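Local structure of Lys-gingipain W83 (Porphyromonas gingivalis, 6I9A) at residues 227-233 / 259-265; 248-253 / 276-282. The protein cleaves proteins with a strong preference for bonds after lysine, as a secreted cysteine proteinase that hydrolyses haemoglobin, collagen and immunoglobulins and may act as a virulence factor. All blocks are in the same frame, centred on the assembly; numbering follows the deposited sequence.

Contact 1 of 2, residues 227-233 / 259-265. With CA (calcium ion), chain H.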
loop_
_atom_site.group_PDB
_atom_site.type_symbol
_atom_site.label_atom_id
_atom_site.label_comp_id
_atom_site.label_asym_id
_atom_site.label_seq_id
_atom_site.Cartn_x
_atom_site.Cartn_y
_atom_site.Cartn_z
ATOM N N LEU A 227 -20.634 -5.487 -7.273
ATOM C CA LEU A 227 -20.433 -4.970 -5.914
ATOM C C LEU A 227 -20.415 -3.476 -6.036
ATOM O O LEU A 227 -19.466 -2.911 -6.588
ATOM C CB LEU A 227 -19.137 -5.485 -5.310
ATOM C CG LEU A 227 -18.830 -5.039 -3.876
ATOM C CD1 LEU A 227 -19.861 -5.571 -2.869
ATOM C CD2 LEU A 227 -17.413 -5.456 -3.479
ATOM N N THR A 228 -21.461 -2.832 -5.573
ATOM C CA THR A 228 -21.571 -1.381 -5.724
ATOM C C THR A 228 -21.096 -0.619 -4.483
ATOM O O THR A 228 -21.029 -1.183 -3.383
ATOM C CB THR A 228 -23.026 -0.961 -5.991
ATOM O OG1 THR A 228 -23.754 -1.241 -4.787
ATOM C CG2 THR A 228 -23.640 -1.702 -7.186
ATOM N N THR A 229 -20.936 0.710 -4.625
ATOM C CA THR A 229 -20.617 1.569 -3.458
ATOM C C THR A 229 -21.735 1.473 -2.400
ATOM O O THR A 229 -21.446 1.479 -1.182
ATOM C CB THR A 229 -20.347 3.018 -3.907
ATOM O OG1 THR A 229 -21.407 3.495 -4.748
ATOM C CG2 THR A 229 -19.001 3.172 -4.598
ATOM N N SER A 230 -23.005 1.371 -2.820
ATOM C CA SER A 230 -24.080 1.237 -1.838
ATOM C C SER A 230 -23.912 -0.064 -1.031
ATOM O O SER A 230 -24.105 -0.088 0.195
ATOM C CB SER A 230 -25.444 1.302 -2.523
ATOM O OG SER A 230 -25.655 2.628 -2.978
ATOM N N GLN A 231 -23.498 -1.149 -1.679
ATOM C CA GLN A 231 -23.255 -2.416 -1.001
ATOM C C GLN A 231 -22.013 -2.348 -0.094
ATOM O O GLN A 231 -22.003 -2.937 0.998
ATOM C CB GLN A 231 -23.107 -3.529 -2.042
ATOM C CG GLN A 231 -24.479 -3.891 -2.634
ATOM C CD GLN A 231 -24.389 -4.796 -3.823
ATOM O OE1 GLN A 231 -23.470 -4.746 -4.613
ATOM N NE2 GLN A 231 -25.415 -5.612 -4.023
ATOM N N LEU A 232 -21.001 -1.564 -0.497
ATOM C CA LEU A 232 -19.831 -1.396 0.388
ATOM C C LEU A 232 -20.262 -0.783 1.716
ATOM O O LEU A 232 -19.711 -1.147 2.764
ATOM C CB LEU A 232 -18.797 -0.482 -0.249
ATOM C CG LEU A 232 -18.150 -1.012 -1.526
ATOM C CD1 LEU A 232 -17.144 0.026 -2.056
ATOM C CD2 LEU A 232 -17.434 -2.378 -1.289
ATOM N N LYS A 233 -21.213 0.143 1.682
ATOM C CA LYS A 233 -21.641 0.820 2.906
ATOM C C LYS A 233 -22.372 -0.120 3.869
ATOM O O LYS A 233 -22.528 0.203 5.053
ATOM C CB LYS A 233 -22.519 2.011 2.532
ATOM C CG LYS A 233 -21.720 3.107 1.814
ATOM C CD LYS A 233 -22.653 4.152 1.206
ATOM C CE LYS A 233 -21.857 5.122 0.318
ATOM N NZ LYS A 233 -22.754 6.182 -0.260
ATOM N N PRO A 259 -18.136 9.985 -4.937
ATOM C CA PRO A 259 -16.957 9.248 -4.467
ATOM C C PRO A 259 -16.826 7.936 -5.262
ATOM O O PRO A 259 -17.805 7.197 -5.493
ATOM C CB PRO A 259 -17.272 8.969 -2.980
ATOM C CG PRO A 259 -18.155 10.182 -2.617
ATOM C CD PRO A 259 -19.046 10.293 -3.815
ATOM N N CYS A 260 -15.614 7.655 -5.727
ATOM C CA CYS A 260 -15.448 6.450 -6.509
ATOM C C CYS A 260 -15.404 5.216 -5.601
ATOM O O CYS A 260 -15.277 5.329 -4.378
ATOM C CB CYS A 260 -14.212 6.548 -7.402
ATOM S SG CYS A 260 -12.623 6.537 -6.495
ATOM N N PHE A 261 -15.461 4.021 -6.198
ATOM C CA PHE A 261 -15.425 2.781 -5.463
ATOM C C PHE A 261 -14.221 2.723 -4.506
ATOM O O PHE A 261 -14.367 2.318 -3.342
ATOM C CB PHE A 261 -15.374 1.635 -6.499
ATOM C CG PHE A 261 -15.365 0.261 -5.909
ATOM C CD1 PHE A 261 -14.165 -0.355 -5.538
ATOM C CD2 PHE A 261 -16.550 -0.458 -5.780
ATOM C CE1 PHE A 261 -14.151 -1.653 -5.033
ATOM C CE2 PHE A 261 -16.537 -1.762 -5.283
ATOM C CZ PHE A 261 -15.335 -2.367 -4.946
ATOM N N GLY A 262 -13.023 3.106 -4.997
ATOM C CA GLY A 262 -11.842 3.028 -4.128
ATOM C C GLY A 262 -11.909 3.989 -2.943
ATOM O O GLY A 262 -11.359 3.698 -1.870
ATOM N N GLU A 263 -12.563 5.154 -3.137
ATOM C CA GLU A 263 -12.742 6.093 -2.041
ATOM C C GLU A 263 -13.747 5.510 -1.048
ATOM O O GLU A 263 -13.553 5.562 0.158
ATOM C CB GLU A 263 -13.221 7.450 -2.577
ATOM C CG GLU A 263 -12.077 8.225 -3.223
ATOM C CD GLU A 263 -12.533 9.513 -3.888
ATOM O OE1 GLU A 263 -13.494 9.495 -4.688
ATOM O OE2 GLU A 263 -11.850 10.538 -3.672
ATOM N N VAL A 264 -14.884 4.982 -1.554
ATOM C CA VAL A 264 -15.886 4.458 -0.602
ATOM C C VAL A 264 -15.326 3.288 0.186
ATOM O O VAL A 264 -15.555 3.209 1.406
ATOM C CB VAL A 264 -17.176 4.075 -1.368
ATOM C CG1 VAL A 264 -18.189 3.388 -0.447
ATOM C CG2 VAL A 264 -17.814 5.325 -1.977
ATOM N N ILE A 265 -14.617 2.364 -0.462
ATOM C CA ILE A 265 -14.209 1.147 0.236
ATOM C C ILE A 265 -13.209 1.468 1.360
ATOM O O ILE A 265 -13.138 0.703 2.331
ATOM C CB ILE A 265 -13.675 0.091 -0.763
ATOM C CG1 ILE A 265 -13.858 -1.322 -0.205
ATOM C CG2 ILE A 265 -12.202 0.383 -1.194
ATOM C CD1 ILE A 265 -13.584 -2.406 -1.303
HETATM CA CA CA H . -13.270 12.097 -4.952
HETATM O O HOH W 1 -13.565 14.310 -5.916
HETATM O O HOH W 2 -14.689 11.292 -6.780
HETATM O O HOH W 3 -15.481 12.248 -4.127
#

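Contact 2 of 2, residues 248-253 / 276-282. With H8E (benzyl-N-[(2S)-1-[[(3S)-7-amino-1-(benzylamino)-1,2-dioxoheptan-3-yl]amino]-5-(2-methyl-2-phenylhydrazinyl)-1,5-dioxopentan-2-yl]carbamate), chain I.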
loop_
_atom_site.group_PDB
_atom_site.type_symbol
_atom_site.label_atom_id
_atom_site.label_comp_id
_atom_site.label_asym_id
_atom_site.label_seq_id
_atom_site.Cartn_x
_atom_site.Cartn_y
_atom_site.Cartn_z
ATOM N N CYS A 248 -9.347 -3.600 -13.161
ATOM C CA CYS A 248 -10.581 -3.290 -13.909
ATOM C C CYS A 248 -10.606 -1.814 -14.195
ATOM O O CYS A 248 -9.831 -1.034 -13.619
ATOM C CB CYS A 248 -11.837 -3.726 -13.145
ATOM S SG CYS A 248 -12.004 -2.990 -11.498
ATOM N N CYS A 249 -11.524 -1.362 -15.021
ATOM C CA CYS A 249 -11.648 0.062 -15.315
ATOM C C CYS A 249 -12.117 0.878 -14.131
ATOM O O CYS A 249 -12.932 0.402 -13.333
ATOM C CB CYS A 249 -12.672 0.254 -16.449
ATOM S SG CYS A 249 -12.167 -0.498 -18.037
ATOM N N ILE A 250 -11.600 2.102 -14.055
ATOM C CA ILE A 250 -12.102 3.357 -13.481
ATOM C C ILE A 250 -12.603 3.322 -12.019
ATOM O O ILE A 250 -13.046 4.394 -11.567
ATOM C CB ILE A 250 -13.168 4.014 -14.411
ATOM C CG1 ILE A 250 -14.434 3.151 -14.585
ATOM C CG2 ILE A 250 -12.513 4.335 -15.775
ATOM C CD1 ILE A 250 -15.505 3.821 -15.508
ATOM N N THR A 251 -12.428 2.227 -11.262
ATOM C CA THR A 251 -12.883 2.244 -9.870
ATOM C C THR A 251 -12.093 3.185 -8.978
ATOM O O THR A 251 -12.586 3.479 -7.872
ATOM C CB THR A 251 -12.796 0.854 -9.283
ATOM O OG1 THR A 251 -11.436 0.404 -9.215
ATOM C CG2 THR A 251 -13.694 -0.169 -9.973
ATOM N N ALA A 252 -10.912 3.656 -9.421
ATOM C CA ALA A 252 -10.115 4.604 -8.633
ATOM C C ALA A 252 -10.137 5.950 -9.313
ATOM O O ALA A 252 -9.220 6.750 -9.125
ATOM C CB ALA A 252 -8.696 4.074 -8.446
ATOM N N GLN A 253 -11.204 6.289 -10.048
ATOM C CA GLN A 253 -11.302 7.632 -10.710
ATOM C C GLN A 253 -11.793 8.619 -9.650
ATOM O O GLN A 253 -12.978 8.947 -9.540
ATOM C CB GLN A 253 -12.247 7.541 -11.899
ATOM C CG GLN A 253 -12.027 8.748 -12.839
ATOM C CD GLN A 253 -12.861 8.629 -14.077
ATOM O OE1 GLN A 253 -13.858 9.376 -14.272
ATOM N NE2 GLN A 253 -12.474 7.722 -14.943
ATOM N N TYR A 276 -6.751 0.404 -1.042
ATOM C CA TYR A 276 -7.292 -0.050 -2.344
ATOM C C TYR A 276 -6.321 0.298 -3.417
ATOM O O TYR A 276 -5.790 1.409 -3.458
ATOM C CB TYR A 276 -8.627 0.648 -2.617
ATOM C CG TYR A 276 -9.296 0.134 -3.878
ATOM C CD1 TYR A 276 -9.877 -1.131 -3.912
ATOM C CD2 TYR A 276 -9.315 0.896 -5.043
ATOM C CE1 TYR A 276 -10.498 -1.618 -5.064
ATOM C CE2 TYR A 276 -9.948 0.416 -6.204
ATOM C CZ TYR A 276 -10.528 -0.846 -6.201
ATOM O OH TYR A 276 -11.135 -1.364 -7.307
ATOM N N ILE A 277 -6.082 -0.669 -4.314
ATOM C CA ILE A 277 -5.316 -0.395 -5.536
ATOM C C ILE A 277 -6.262 -0.546 -6.722
ATOM O O ILE A 277 -6.942 -1.584 -6.832
ATOM C CB ILE A 277 -4.131 -1.392 -5.706
ATOM C CG1 ILE A 277 -3.095 -1.154 -4.584
ATOM C CG2 ILE A 277 -3.484 -1.179 -7.085
ATOM C CD1 ILE A 277 -2.110 -2.320 -4.436
ATOM N N GLY A 278 -6.344 0.460 -7.564
ATOM C CA GLY A 278 -7.166 0.361 -8.751
ATOM C C GLY A 278 -6.766 1.425 -9.741
ATOM O O GLY A 278 -5.812 2.201 -9.523
ATOM N N SER A 279 -7.505 1.487 -10.834
ATOM C CA SER A 279 -7.184 2.355 -11.964
ATOM C C SER A 279 -8.141 3.525 -12.064
ATOM O O SER A 279 -9.352 3.376 -11.912
ATOM C CB SER A 279 -7.283 1.543 -13.246
ATOM O OG SER A 279 -6.905 2.328 -14.376
ATOM N N SER A 280 -7.577 4.731 -12.295
ATOM C CA SER A 280 -8.397 5.920 -12.541
ATOM C C SER A 280 -9.059 5.886 -13.950
ATOM O O SER A 280 -10.267 6.073 -14.040
ATOM C CB SER A 280 -7.523 7.153 -12.321
ATOM O OG SER A 280 -8.229 8.290 -12.786
ATOM N N PRO A 281 -8.315 5.588 -15.024
ATOM C CA PRO A 281 -8.934 5.446 -16.359
ATOM C C PRO A 281 -9.311 3.977 -16.575
ATOM O O PRO A 281 -9.230 3.113 -15.669
ATOM C CB PRO A 281 -7.806 5.848 -17.280
ATOM C CG PRO A 281 -6.581 5.199 -16.620
ATOM C CD PRO A 281 -6.838 5.517 -15.137
ATOM N N ASN A 282 -9.670 3.633 -17.801
ATOM C CA ASN A 282 -9.866 2.225 -18.143
ATOM C C ASN A 282 -8.591 1.448 -17.923
ATOM O O ASN A 282 -7.488 1.982 -18.147
ATOM C CB ASN A 282 -10.257 2.110 -19.634
ATOM C CG ASN A 282 -11.604 2.732 -19.926
ATOM O OD1 ASN A 282 -12.394 3.018 -19.035
ATOM N ND2 ASN A 282 -11.910 2.919 -21.214
HETATM C CAQ H8E I . -18.553 -0.682 -17.034
HETATM C CAK H8E I . -19.737 -1.116 -16.402
HETATM C CAH H8E I . -20.248 -2.386 -16.677
HETATM C CAL H8E I . -19.621 -3.235 -17.583
HETATM C CAR H8E I . -18.470 -2.772 -18.202
HETATM C CBO H8E I . -17.895 -1.540 -17.926
HETATM C CBA H8E I . -16.746 -1.152 -18.648
HETATM N NBE H8E I . -15.492 -1.606 -18.025
HETATM C CBL H8E I . -14.385 -1.936 -18.747
HETATM O OAE H8E I . -14.410 -1.982 -19.984
HETATM C CBN H8E I . -13.129 -2.254 -17.942
HETATM O OAG H8E I . -13.365 -2.550 -16.730
HETATM C CBS H8E I . -12.182 -3.229 -18.709
HETATM C CBB H8E I . -11.190 -3.953 -17.791
HETATM C CAY H8E I . -10.346 -4.996 -18.529
HETATM C CAX H8E I . -9.172 -5.559 -17.721
HETATM C CAW H8E I . -9.631 -6.498 -16.613
HETATM N NAB H8E I . -8.434 -7.031 -15.897
HETATM N NBG H8E I . -11.461 -2.586 -19.814
HETATM C C H8E I . -11.527 -2.926 -21.101
HETATM O O H8E I . -12.242 -3.799 -21.575
HETATM C CA H8E I . -10.748 -1.976 -22.002
HETATM N N H8E I . -10.376 -2.590 -23.273
HETATM C CBK H8E I . -9.468 -3.595 -23.358
HETATM O OAD H8E I . -9.021 -4.106 -22.321
HETATM O OBI H8E I . -9.148 -3.948 -24.545
HETATM C CBD H8E I . -8.239 -5.093 -24.734
HETATM C CBP H8E I . -8.187 -5.500 -26.137
HETATM C CAS H8E I . -7.154 -5.099 -26.986
HETATM C CAM H8E I . -7.071 -5.500 -28.354
HETATM C CAI H8E I . -8.145 -6.273 -28.829
HETATM C CAN H8E I . -9.203 -6.612 -28.000
HETATM C CAT H8E I . -9.243 -6.244 -26.667
HETATM C CB H8E I . -11.599 -0.727 -22.284
HETATM C CG H8E I . -12.947 -1.049 -22.983
HETATM C CD H8E I . -13.890 0.115 -22.903
HETATM O OE1 H8E I . -13.813 1.041 -23.712
HETATM N NE2 H8E I . -14.721 0.041 -21.847
HETATM N NBT H8E I . -15.574 1.095 -21.484
HETATM C CAA H8E I . -15.269 1.627 -20.129
HETATM C CBQ H8E I . -16.911 0.972 -21.973
HETATM C CAU H8E I . -17.999 1.563 -21.313
HETATM C CAO H8E I . -19.281 1.473 -21.849
HETATM C CAJ H8E I . -19.493 0.785 -23.037
HETATM C CAP H8E I . -18.436 0.159 -23.681
HETATM C CAV H8E I . -17.144 0.269 -23.163
HETATM O O HOH W 4 -9.652 -0.374 -10.979
#

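Contact 1 of 2, residues 227-233 / 259-265
Apolar packing joins a short helix to the first turn of another here, at the meeting of helix 229-232, which follows edge strand 226-228 of a small antiparallel sheet, with helix 261-267 in the catalytic C25 domain. L232 packs between the F261 ring and V264 and I265: its CD1 lies 4.0 Å from the centroid of the F261 ring, over the face, in a CH-pi contact, and also reaches V264 CG1 (3.9 Å) and I265 CB (3.7 Å). Next to it, T229 CG2 rests on V264 CG2 at 3.6 Å and on F261 CA at 3.7 Å. The edge of the F261 ring meets the backbone, L227 O lying 3.4 Å from F261 CE2; the same ring also stacks with W222.

Each helix begins with a capping box. In the first, Q231 N donates to T228 OG1 (3.1 Å) and T228 N to Q231 OE1 (2.9 Å). In the second, C260 N donates to E263 OE1 (3.0 Å), while E263 N makes a weak bond to C260 SG (3.6 Å). Both carboxylate oxygens of E263 bind calcium, OE1 at 2.6 Å and OE2 at 2.5 Å, alongside D85, F254 O and three waters. One glutamate thus serves a helix capping box and a calcium site.

Contact 2 of 2, residues 248-253 / 276-282
C248 opens the loop after strand 242-247, and its carbonyl is tied to the neighbouring strand by water: water 4 donates to C248 O (2.7 Å) and accepts from S279 N (2.8 Å) and T251 OG1 (2.6 Å). C249 is the nucleophile, captured here in covalent union with the inhibitor, its SG 2.0 Å from H8E CBN. The oxygen on that carbon, OAG, accepts from C249 N at 2.8 Å, a geometry consistent with an oxyanion hole. Across the gap, N282 CB approaches C249 SG to 3.6 Å, and N282 OD1 comes within 3.4 Å of H8E CAA.

I250 N donates to P281 O (3.0 Å), which also accepts from S279 OG (2.8 Å); I250 CA makes a CA-H...O contact with S280 O (3.3 Å). A type I turn from I250 to Q253 follows, with Q253 N bonded to I250 O (3.0 Å). Within it, T251 OG1 accepts from Y276 OH at 2.6 Å, and that phenol is in turn bonded to W222 NE1. A252 N donates to S279 O (3.0 Å) while A252 CB packs 3.5 Å from G278 C. Finally, Q253 NE2 reaches S280 O at 2.9 Å.

The principle is familiar from caspase-like clan CD peptidases: the catalytic cysteine sits just beyond the C-terminal end of a central parallel strand, its loop anchored to the end of the adjacent strand, whose continuation lines the substrate-binding cleft.

Followed from the N terminus, the four segments alternate: 227-233, 248-253, 259-265, 276-282, so the loops closed by contacts 1 and 2 cross. Contact 1 closes a loop that contains strand 242-247 and the nucleophile loop, bringing the small antiparallel sheet against helix 261-267. Contact 2 closes a second loop that contains this helix, the connection of a beta-alpha-beta unit between the adjacent parallel strands 242-247 and 273-279. The two also touch directly: G262 N lies 2.9 Å from T251 O, a probable hydrogen bond, and G262 CA packs 3.4 Å from Y276 CD2. Calcium ligand E263 and catalytic C249 therefore lie on crossing loops of one domain.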